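AimR transcriptional regulator (Bacillus phage phi3T, PDB 5ZVV) activates transcription of the phage aimX locus as a homodimer, apparently favouring the lytic cycle until the arbitrium peptide turns it into an inactive monomer and lysogeny follows. Local coordinates at residues S118-R121 with K122-N126; L232-G235 with N236-I239; A269-F272 with L273-W277. One frame throughout, in Å; residues are numbered along the deposited sequence.

Contact 1: residues S118-R121 with K122-N126; sequences SLHR and KLNKN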
loop_
_atom_site.group_PDB
_atom_site.type_symbol
_atom_site.label_atom_id
_atom_site.label_comp_id
_atom_site.label_asym_id
_atom_site.label_seq_id
_atom_site.Cartn_x
_atom_site.Cartn_y
_atom_site.Cartn_z
ATOM N N SER A 118 15.035 12.072 -14.936
ATOM C CA SER A 118 16.076 11.089 -14.662
ATOM C C SER A 118 15.643 10.141 -13.552
ATOM O O SER A 118 15.828 8.922 -13.660
ATOM C CB SER A 118 17.381 11.795 -14.296
ATOM O OG SER A 118 18.431 10.860 -14.135
ATOM N N LEU A 119 15.057 10.683 -12.476
ATOM C CA LEU A 119 14.511 9.828 -11.424
ATOM C C LEU A 119 13.408 8.929 -11.963
ATOM O O LEU A 119 13.353 7.737 -11.637
ATOM C CB LEU A 119 13.981 10.680 -10.269
ATOM C CG LEU A 119 14.996 11.484 -9.455
ATOM C CD1 LEU A 119 14.285 12.265 -8.366
ATOM C CD2 LEU A 119 16.047 10.569 -8.858
ATOM N N HIS A 120 12.517 9.491 -12.783
ATOM C CA HIS A 120 11.451 8.717 -13.415
ATOM C C HIS A 120 12.017 7.522 -14.176
ATOM O O HIS A 120 11.531 6.390 -14.045
ATOM C CB HIS A 120 10.656 9.637 -14.347
ATOM C CG HIS A 120 9.635 8.935 -15.185
ATOM N ND1 HIS A 120 8.697 8.077 -14.656
ATOM C CD2 HIS A 120 9.388 8.988 -16.516
ATOM C CE1 HIS A 120 7.924 7.619 -15.625
ATOM N NE2 HIS A 120 8.322 8.156 -16.763
ATOM N N ARG A 121 13.068 7.762 -14.961
ATOM C CA ARG A 121 13.662 6.705 -15.772
ATOM C C ARG A 121 14.388 5.682 -14.909
ATOM O O ARG A 121 14.352 4.480 -15.202
ATOM C CB ARG A 121 14.607 7.318 -16.802
ATOM C CG ARG A 121 13.878 8.073 -17.898
ATOM C CD ARG A 121 13.112 7.104 -18.776
ATOM N NE ARG A 121 14.025 6.266 -19.546
ATOM C CZ ARG A 121 13.784 5.004 -19.882
ATOM N NH1 ARG A 121 12.657 4.416 -19.508
ATOM N NH2 ARG A 121 14.681 4.325 -20.582
ATOM N N LYS A 122 15.058 6.135 -13.848
ATOM C CA LYS A 122 15.688 5.192 -12.930
ATOM C C LYS A 122 14.652 4.317 -12.238
ATOM O O LYS A 122 14.927 3.150 -11.933
ATOM C CB LYS A 122 16.534 5.940 -11.902
ATOM C CG LYS A 122 17.795 6.561 -12.480
ATOM C CD LYS A 122 18.570 7.326 -11.421
ATOM C CE LYS A 122 19.814 7.967 -12.007
ATOM N NZ LYS A 122 20.537 8.793 -11.002
ATOM N N LEU A 123 13.456 4.857 -11.991
ATOM C CA LEU A 123 12.375 4.035 -11.459
ATOM C C LEU A 123 11.873 3.047 -12.503
ATOM O O LEU A 123 11.570 1.894 -12.176
ATOM C CB LEU A 123 11.231 4.920 -10.962
ATOM C CG LEU A 123 11.426 5.629 -9.622
ATOM C CD1 LEU A 123 10.317 6.645 -9.394
ATOM C CD2 LEU A 123 11.466 4.623 -8.485
ATOM N N ASN A 124 11.776 3.482 -13.765
ATOM C CA ASN A 124 11.364 2.571 -14.830
ATOM C C ASN A 124 12.297 1.369 -14.925
ATOM O O ASN A 124 11.841 0.232 -15.094
ATOM C CB ASN A 124 11.316 3.306 -16.171
ATOM C CG ASN A 124 10.292 4.426 -16.195
ATOM O OD1 ASN A 124 10.363 5.322 -17.039
ATOM N ND2 ASN A 124 9.338 4.387 -15.268
ATOM N N LYS A 125 13.602 1.601 -14.815
ATOM C CA LYS A 125 14.601 0.545 -14.911
ATOM C C LYS A 125 14.874 -0.144 -13.579
ATOM O O LYS A 125 15.720 -1.043 -13.528
ATOM C CB LYS A 125 15.913 1.112 -15.458
ATOM C CG LYS A 125 15.786 1.896 -16.751
ATOM C CD LYS A 125 17.066 2.669 -17.016
ATOM C CE LYS A 125 16.985 3.484 -18.290
ATOM N NZ LYS A 125 18.206 4.320 -18.462
ATOM N N ASN A 126 14.182 0.257 -12.508
ATOM C CA ASN A 126 14.428 -0.263 -11.160
ATOM C C ASN A 126 15.894 -0.082 -10.760
ATOM O O ASN A 126 16.511 -0.964 -10.159
ATOM C CB ASN A 126 13.999 -1.728 -11.040
ATOM C CG ASN A 126 13.923 -2.200 -9.599
ATOM O OD1 ASN A 126 14.045 -1.404 -8.667
ATOM N ND2 ASN A 126 13.717 -3.498 -9.411
#
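His-120 swings its ring anti to the backbone N (chi1 173°), while Asn-124, one turn on, has CG beside its own N (chi1 -63°); between them these torsions bring the amide oxygen OD1 over one face of the imidazole. This is the last turn of helix 108-124 in a TPR-like array of helices, closed by a Schellman motif in which Asn-126 takes positive phi. Asn-124 OD1 stands 3.5 Å above the imidazole plane, offset toward the rim, with amide and ring nearly perpendicular (82°). Phe-150 meets the same ring edge-to-face.

Arg-121 is bent at chi2 and chi3, which carries its guanidinium forward along the helix, beside Asn-124 and Lys-125. Asn-124 OD1 lies at the edge of that group, near its plane, and accepts a weak bond from Arg-121 NH1 at 3.5 Å. The stronger partner is Asp-96 of helix 92-103, which forms a salt bridge with Arg-121 NE and a long, weak ion pair with Lys-125. That carboxylate probably offsets the repulsion between Arg-121 NH2 and Lys-125 NZ, 4.1 Å apart. The extended Lys-125 chain passes over one guanidinium face, bringing its CE to 3.4 Å from Arg-121 NH2.

Contact 2: residues L232-G235 with N236-I239; sequences LTIG and NTLI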
loop_
_atom_site.group_PDB
_atom_site.type_symbol
_atom_site.label_atom_id
_atom_site.label_comp_id
_atom_site.label_asym_id
_atom_site.label_seq_id
_atom_site.Cartn_x
_atom_site.Cartn_y
_atom_site.Cartn_z
ATOM N N LEU A 232 -7.056 -0.942 -25.747
ATOM C CA LEU A 232 -6.776 -2.198 -25.061
ATOM C C LEU A 232 -7.580 -2.303 -23.771
ATOM O O LEU A 232 -8.161 -3.355 -23.475
ATOM C CB LEU A 232 -5.276 -2.304 -24.779
ATOM C CG LEU A 232 -4.685 -3.684 -24.507
ATOM C CD1 LEU A 232 -4.809 -4.567 -25.741
ATOM C CD2 LEU A 232 -3.229 -3.560 -24.071
ATOM N N THR A 233 -7.644 -1.212 -23.002
ATOM C CA THR A 233 -8.388 -1.235 -21.745
ATOM C C THR A 233 -9.887 -1.374 -21.985
ATOM O O THR A 233 -10.561 -2.134 -21.281
ATOM C CB THR A 233 -8.095 0.027 -20.930
ATOM O OG1 THR A 233 -6.696 0.091 -20.628
ATOM C CG2 THR A 233 -8.882 0.013 -19.626
ATOM N N ILE A 234 -10.428 -0.648 -22.967
ATOM C CA ILE A 234 -11.857 -0.752 -23.269
ATOM C C ILE A 234 -12.213 -2.185 -23.654
ATOM O O ILE A 234 -13.135 -2.801 -23.090
ATOM C CB ILE A 234 -12.240 0.248 -24.377
ATOM C CG1 ILE A 234 -12.116 1.685 -23.864
ATOM C CG2 ILE A 234 -13.650 -0.026 -24.899
ATOM C CD1 ILE A 234 -12.321 2.745 -24.927
ATOM N N GLY A 235 -11.468 -2.742 -24.614
ATOM C CA GLY A 235 -11.681 -4.129 -24.986
ATOM C C GLY A 235 -11.597 -5.065 -23.797
ATOM O O GLY A 235 -12.376 -6.013 -23.687
ATOM N N ASN A 236 -10.659 -4.803 -22.883
ATOM C CA ASN A 236 -10.564 -5.624 -21.681
ATOM C C ASN A 236 -11.818 -5.498 -20.824
ATOM O O ASN A 236 -12.274 -6.485 -20.233
ATOM C CB ASN A 236 -9.323 -5.246 -20.873
ATOM C CG ASN A 236 -8.039 -5.696 -21.535
ATOM O OD1 ASN A 236 -8.057 -6.515 -22.450
ATOM N ND2 ASN A 236 -6.914 -5.167 -21.070
ATOM N N THR A 237 -12.396 -4.298 -20.746
ATOM C CA THR A 237 -13.633 -4.145 -19.989
ATOM C C THR A 237 -14.807 -4.843 -20.657
ATOM O O THR A 237 -15.828 -5.066 -19.999
ATOM C CB THR A 237 -13.995 -2.671 -19.788
ATOM O OG1 THR A 237 -14.308 -2.079 -21.055
ATOM C CG2 THR A 237 -12.858 -1.913 -19.126
ATOM N N LEU A 238 -14.695 -5.182 -21.942
ATOM C CA LEU A 238 -15.790 -5.845 -22.645
ATOM C C LEU A 238 -15.615 -7.358 -22.781
ATOM O O LEU A 238 -16.418 -7.997 -23.469
ATOM C CB LEU A 238 -15.970 -5.224 -24.029
ATOM C CG LEU A 238 -16.447 -3.773 -24.063
ATOM C CD1 LEU A 238 -16.291 -3.206 -25.465
ATOM C CD2 LEU A 238 -17.894 -3.686 -23.598
ATOM N N ILE A 239 -14.611 -7.950 -22.126
ATOM C CA ILE A 239 -14.243 -9.341 -22.404
ATOM C C ILE A 239 -15.400 -10.290 -22.106
ATOM O O ILE A 239 -15.702 -11.192 -22.898
ATOM C CB ILE A 239 -12.979 -9.730 -21.612
ATOM C CG1 ILE A 239 -11.741 -9.060 -22.211
ATOM C CG2 ILE A 239 -12.803 -11.244 -21.584
ATOM C CD1 ILE A 239 -10.470 -9.324 -21.433
#
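Thr-237 closes helix 224-237 by turning its side chain back onto the preceding turn, in a TPR-like stack of helices. From CB, which sits 3.4 Å from Ile-234 O, the side chain forks. The methyl CG2 lies 3.2 Å from Thr-233 O, the acceptor of the Thr-237 backbone N-H. The hydroxyl OG1 stands between the backbone N and the carbonyl carbon (chi1 66°), a torsion that aims it back along the helix at Ile-234 O. It points at that carbonyl over a modelled distance so short that its exact length is doubtful; a second partner is Arg-211 NE of helix 207-220, which links the hydroxyl to a neighbouring helix.

Beyond this point the backbone loses its regular pattern. Leu-238 N bonds only weakly to Ile-234 O; its other bond runs 3.0 Å to Gly-235 O, from a position well above that carbonyl plane. The Leu-238 side chain runs alongside Ile-234, pointing the same way, and Leu-238 CD1 comes to 4.2 Å from Ile-234 CG2, a loose apolar touch.

Asn-236 lays its amide against the Leu-232 carbonyl without bonding to it; its OD1 is taken instead by Tyr-250 OH of helix 243-252. Past the helix end, Ile-239 CG1 packs 3.4 Å from Gly-235 O.

Contact 3: residues A269-F272 with L273-W277; sequences ALCF and LSNIW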
loop_
_atom_site.group_PDB
_atom_site.type_symbol
_atom_site.label_atom_id
_atom_site.label_comp_id
_atom_site.label_asym_id
_atom_site.label_seq_id
_atom_site.Cartn_x
_atom_site.Cartn_y
_atom_site.Cartn_z
ATOM N N ALA A 269 -4.437 -10.122 -26.579
ATOM C CA ALA A 269 -5.775 -9.760 -26.122
ATOM C C ALA A 269 -6.842 -10.427 -26.979
ATOM O O ALA A 269 -7.828 -10.963 -26.456
ATOM C CB ALA A 269 -5.947 -8.241 -26.138
ATOM N N LEU A 270 -6.657 -10.410 -28.303
ATOM C CA LEU A 270 -7.628 -11.050 -29.184
ATOM C C LEU A 270 -7.600 -12.565 -29.041
ATOM O O LEU A 270 -8.634 -13.223 -29.196
ATOM C CB LEU A 270 -7.366 -10.646 -30.633
ATOM C CG LEU A 270 -7.743 -9.211 -31.000
ATOM C CD1 LEU A 270 -7.085 -8.792 -32.307
ATOM C CD2 LEU A 270 -9.258 -9.081 -31.092
ATOM N N CYS A 271 -6.428 -13.128 -28.745
ATOM C CA CYS A 271 -6.304 -14.567 -28.554
ATOM C C CYS A 271 -7.029 -15.011 -27.292
ATOM O O CYS A 271 -7.768 -16.005 -27.301
ATOM C CB CYS A 271 -4.825 -14.954 -28.498
ATOM S SG CYS A 271 -4.521 -16.717 -28.333
ATOM N N PHE A 272 -6.831 -14.278 -26.195
ATOM C CA PHE A 272 -7.581 -14.561 -24.978
ATOM C C PHE A 272 -9.077 -14.403 -25.212
ATOM O O PHE A 272 -9.876 -15.235 -24.771
ATOM C CB PHE A 272 -7.123 -13.646 -23.844
ATOM C CG PHE A 272 -7.767 -13.963 -22.524
ATOM C CD1 PHE A 272 -7.371 -15.075 -21.798
ATOM C CD2 PHE A 272 -8.771 -13.156 -22.012
ATOM C CE1 PHE A 272 -7.962 -15.374 -20.581
ATOM C CE2 PHE A 272 -9.366 -13.448 -20.794
ATOM C CZ PHE A 272 -8.959 -14.560 -20.080
ATOM N N LEU A 273 -9.474 -13.332 -25.904
ATOM C CA LEU A 273 -10.891 -13.108 -26.172
ATOM C C LEU A 273 -11.505 -14.276 -26.938
ATOM O O LEU A 273 -12.525 -14.844 -26.520
ATOM C CB LEU A 273 -11.071 -11.808 -26.952
ATOM C CG LEU A 273 -12.514 -11.420 -27.260
ATOM C CD1 LEU A 273 -13.263 -11.048 -25.984
ATOM C CD2 LEU A 273 -12.559 -10.288 -28.278
ATOM N N SER A 274 -10.895 -14.649 -28.069
ATOM C CA SER A 274 -11.475 -15.694 -28.906
ATOM C C SER A 274 -11.412 -17.056 -28.228
ATOM O O SER A 274 -12.289 -17.896 -28.454
ATOM C CB SER A 274 -10.778 -15.732 -30.267
ATOM O OG SER A 274 -9.401 -16.043 -30.138
ATOM N N ASN A 275 -10.389 -17.294 -27.402
ATOM C CA ASN A 275 -10.378 -18.501 -26.580
ATOM C C ASN A 275 -11.535 -18.503 -25.592
ATOM O O ASN A 275 -12.186 -19.534 -25.386
ATOM C CB ASN A 275 -9.051 -18.620 -25.833
ATOM C CG ASN A 275 -7.917 -19.059 -26.728
ATOM O OD1 ASN A 275 -8.137 -19.606 -27.810
ATOM N ND2 ASN A 275 -6.691 -18.829 -26.277
ATOM N N ILE A 276 -11.804 -17.351 -24.971
ATOM C CA ILE A 276 -12.895 -17.242 -24.005
ATOM C C ILE A 276 -14.227 -17.555 -24.672
ATOM O O ILE A 276 -15.040 -18.326 -24.149
ATOM C CB ILE A 276 -12.903 -15.843 -23.362
ATOM C CG1 ILE A 276 -11.797 -15.726 -22.316
ATOM C CG2 ILE A 276 -14.262 -15.535 -22.735
ATOM C CD1 ILE A 276 -11.952 -16.697 -21.179
ATOM N N TRP A 277 -14.469 -16.966 -25.839
ATOM C CA TRP A 277 -15.748 -17.136 -26.514
ATOM C C TRP A 277 -15.745 -18.278 -27.520
ATOM O O TRP A 277 -16.751 -18.475 -28.211
ATOM C CB TRP A 277 -16.152 -15.830 -27.199
ATOM C CG TRP A 277 -16.434 -14.738 -26.216
ATOM C CD1 TRP A 277 -15.522 -13.926 -25.610
ATOM C CD2 TRP A 277 -17.717 -14.347 -25.716
ATOM N NE1 TRP A 277 -16.157 -13.047 -24.767
ATOM C CE2 TRP A 277 -17.506 -13.286 -24.812
ATOM C CE3 TRP A 277 -19.023 -14.789 -25.945
ATOM C CZ2 TRP A 277 -18.553 -12.660 -24.138
ATOM C CZ3 TRP A 277 -20.063 -14.164 -25.275
ATOM C CH2 TRP A 277 -19.820 -13.114 -24.381
#
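One face of the Phe-272 ring is covered by Ile-276, one turn further along helix 260-277. Ile-276 CG1 sits 3.6 Å above the ring plane, offset toward the rim, in a CH-pi contact 19° off the ring normal; its CD1 continues outward to 3.8 Å from Phe-272 CZ. Phe-272 turns its ring anti to the backbone N (chi1 -175°), whereas Ile-276 carries CG1 beside its own N, and the two side chains therefore converge from successive turns. Leu-362 of helix 361-369 touches both. The other aromatic group, the Trp-277 indole, has Leu-273 O at its edge, in plane, while its NE1 bonds to Ile-239 O, just past the end of helix 224-237.

On another side of the helix, Leu-270 O takes two donors from Ser-274. The backbone N is 2.9 Å away and OG 3.1 Å, and they arrive from opposite faces of the carbonyl plane, which gives the buried hydroxyl an acceptor. Asn-275 brings its ND2 to 3.7 Å from Cys-271 SG, but its polar end is held elsewhere: OD1 accepts from Asn-281 ND2, and ND2 reaches Leu-296 O weakly. With apolar side chains turned to helices 291-304 and 361-369 and Tyr-243 and Tyr-250 of helix 243-252 against its other flank, helix 260-277 is packed between neighbouring helices, consistent with an alpha-helical, TPR-like array.

Overall arrangement
All three contacts join successive turns of single helices within one TPR-like region, but their settings differ. Contacts 1 and 2 are partly buried, but contact 1 has exposed residues and contact 2 has none. Contact 1 stands apart, its centre 29 Å from that of contact 2 and 34 Å from that of contact 3, across the centre of the chain; its chemistry is that of charged and polar side chains. Contact 2 is governed by hydroxyl and carbonyl groups at a helix end. Contact 3, the most buried, relies on aromatic and aliphatic packing. Contacts 2 and 3 lie on helices 224-237 and 260-277, which touch where Leu-232 CD1 packs on Ala-269 CB. Both also lean on helix 243-252, through Tyr-250.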